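Long-range contact in gSG7 salivary protein (Anopheles stephensi, PDB 6XMB), which blocks the reciprocal activation of host coagulation factor XII and prekallikrein, thereby preventing bradykinin release, and weakly inhibits the alternative pathway of complement: residues K24-Y28 / Y90-L95. Sequence-based numbering, arbitrary orientation.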
loop_
_atom_site.group_PDB
_atom_site.type_symbol
_atom_site.label_atom_id
_atom_site.label_comp_id
_atom_site.label_asym_id
_atom_site.label_seq_id
_atom_site.Cartn_x
_atom_site.Cartn_y
_atom_site.Cartn_z
ATOM N N LYS A 24 -5.260 -4.409 6.492
ATOM C CA LYS A 24 -6.169 -3.542 5.758
ATOM C C LYS A 24 -5.489 -2.909 4.540
ATOM O O LYS A 24 -6.100 -2.778 3.469
ATOM C CB LYS A 24 -6.706 -2.465 6.701
ATOM C CG LYS A 24 -8.045 -2.839 7.254
ATOM C CD LYS A 24 -8.098 -2.639 8.719
ATOM C CE LYS A 24 -8.357 -1.202 9.075
ATOM N NZ LYS A 24 -7.992 -1.040 10.514
ATOM N N LYS A 25 -4.222 -2.534 4.674
ATOM C CA LYS A 25 -3.512 -1.973 3.528
ATOM C C LYS A 25 -3.325 -3.027 2.441
ATOM O O LYS A 25 -3.427 -2.713 1.252
ATOM C CB LYS A 25 -2.172 -1.382 3.985
ATOM C CG LYS A 25 -2.335 -0.107 4.822
ATOM C CD LYS A 25 -1.027 0.344 5.552
ATOM C CE LYS A 25 -1.261 1.644 6.350
ATOM N NZ LYS A 25 -0.078 2.146 7.177
ATOM N N ALA A 26 -3.090 -4.291 2.828
ATOM C CA ALA A 26 -2.946 -5.352 1.837
ATOM C C ALA A 26 -4.277 -5.654 1.158
ATOM O O ALA A 26 -4.299 -6.055 -0.017
ATOM C CB ALA A 26 -2.396 -6.623 2.476
ATOM N N PHE A 27 -5.383 -5.472 1.886
ATOM C CA PHE A 27 -6.708 -5.580 1.285
ATOM C C PHE A 27 -6.928 -4.481 0.245
ATOM O O PHE A 27 -7.486 -4.746 -0.825
ATOM C CB PHE A 27 -7.767 -5.505 2.376
ATOM C CG PHE A 27 -9.150 -5.698 1.890
ATOM C CD1 PHE A 27 -9.561 -6.921 1.385
ATOM C CD2 PHE A 27 -10.072 -4.673 1.965
ATOM C CE1 PHE A 27 -10.856 -7.114 0.942
ATOM C CE2 PHE A 27 -11.387 -4.874 1.517
ATOM C CZ PHE A 27 -11.764 -6.095 1.020
ATOM N N TYR A 28 -6.502 -3.244 0.555
ATOM C CA TYR A 28 -6.552 -2.153 -0.416
ATOM C C TYR A 28 -5.859 -2.561 -1.713
ATOM O O TYR A 28 -6.397 -2.382 -2.802
ATOM C CB TYR A 28 -5.897 -0.864 0.141
ATOM C CG TYR A 28 -5.594 0.078 -1.019
ATOM C CD1 TYR A 28 -6.562 0.943 -1.492
ATOM C CD2 TYR A 28 -4.395 -0.002 -1.717
ATOM C CE1 TYR A 28 -6.336 1.728 -2.594
ATOM C CE2 TYR A 28 -4.163 0.753 -2.813
ATOM C CZ TYR A 28 -5.137 1.634 -3.244
ATOM O OH TYR A 28 -4.917 2.401 -4.353
ATOM N N TYR A 90 -7.890 3.847 8.008
ATOM C CA TYR A 90 -7.975 2.917 6.883
ATOM C C TYR A 90 -9.242 2.064 6.922
ATOM O O TYR A 90 -9.211 0.874 6.586
ATOM C CB TYR A 90 -6.718 2.036 6.854
ATOM C CG TYR A 90 -5.435 2.841 6.956
ATOM C CD1 TYR A 90 -4.875 3.449 5.837
ATOM C CD2 TYR A 90 -4.796 3.012 8.180
ATOM C CE1 TYR A 90 -3.712 4.197 5.938
ATOM C CE2 TYR A 90 -3.641 3.760 8.289
ATOM C CZ TYR A 90 -3.104 4.350 7.164
ATOM O OH TYR A 90 -1.951 5.090 7.274
ATOM N N SER A 91 -10.371 2.679 7.279
ATOM C CA SER A 91 -11.614 1.956 7.524
ATOM C C SER A 91 -12.142 1.297 6.251
ATOM O O SER A 91 -11.723 1.605 5.132
ATOM C CB SER A 91 -12.684 2.902 8.073
ATOM O OG SER A 91 -12.304 3.443 9.325
ATOM N N MET A 92 -13.088 0.368 6.439
ATOM C CA MET A 92 -13.938 -0.075 5.337
ATOM C C MET A 92 -14.851 1.031 4.852
ATOM O O MET A 92 -15.307 0.984 3.705
ATOM C CB MET A 92 -14.803 -1.272 5.744
ATOM C CG MET A 92 -14.047 -2.573 5.828
ATOM S SD MET A 92 -13.073 -2.871 4.338
ATOM C CE MET A 92 -11.414 -2.323 4.863
ATOM N N ASP A 93 -15.137 2.014 5.705
ATOM C CA ASP A 93 -15.974 3.123 5.284
ATOM C C ASP A 93 -15.226 4.055 4.342
ATOM O O ASP A 93 -15.843 4.648 3.452
ATOM C CB ASP A 93 -16.490 3.872 6.505
ATOM C CG ASP A 93 -17.177 2.955 7.496
ATOM O OD1 ASP A 93 -17.945 2.063 7.059
ATOM O OD2 ASP A 93 -16.939 3.121 8.711
ATOM N N CYS A 94 -13.905 4.186 4.502
ATOM C CA CYS A 94 -13.135 4.942 3.518
ATOM C C CYS A 94 -13.134 4.234 2.167
ATOM O O CYS A 94 -13.318 4.874 1.120
ATOM C CB CYS A 94 -11.705 5.167 4.014
ATOM S SG CYS A 94 -11.565 6.247 5.463
ATOM N N LEU A 95 -12.953 2.910 2.181
ATOM C CA LEU A 95 -13.023 2.122 0.957
ATOM C C LEU A 95 -14.372 2.285 0.275
ATOM O O LEU A 95 -14.436 2.446 -0.948
ATOM C CB LEU A 95 -12.755 0.654 1.279
ATOM C CG LEU A 95 -12.014 -0.188 0.252
ATOM C CD1 LEU A 95 -10.592 0.290 0.120
ATOM C CD2 LEU A 95 -12.038 -1.633 0.674
#
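Leu95 and Met92, one turn apart at the start of helix 92-116, pack against Phe27 in the middle of the long helix 6-49. This joins the first and last helices of the all-helical, three-helix Aegyptin C-terminal domain fold. The Phe27 ring meets both side chains obliquely: its CE2 lies 3.4 Å from CD2 of Leu95 and 3.8 Å from SD of Met92, the latter a Met-aromatic contact with the sulfur 4.9 Å from the ring centroid. The other methyl, CD1 of Leu95, reaches the edge of the Tyr28 ring, 4.4 Å from Tyr28 CD1. Phe76 and Phe80 of helix 59-80 touch both Leu95 and Tyr28, so all three helices share this apolar cluster; Tyr28 OH hydrogen-bonds to Glu73 of the same chain. Nearby, the disulfide of Cys94 to Cys84 ties the beginning of helix 92-116 to the preceding loop. Toward the polar edge, the aliphatic part of Lys24 spans the gap, its CG 4.2 Å from CE of Met92 and its CE 3.4 Å from the carbonyl O of Tyr90. The ammonium group of Lys25 forms a salt bridge with Glu73 of the second subunit, placing this edge against that subunit of the assembly. Lys25 CE sits over the Tyr90 ring in a CH-pi contact, 3.6 Å from the centroid, while Lys25 NZ donates a weak 3.5 Å hydrogen bond to Tyr90 OH.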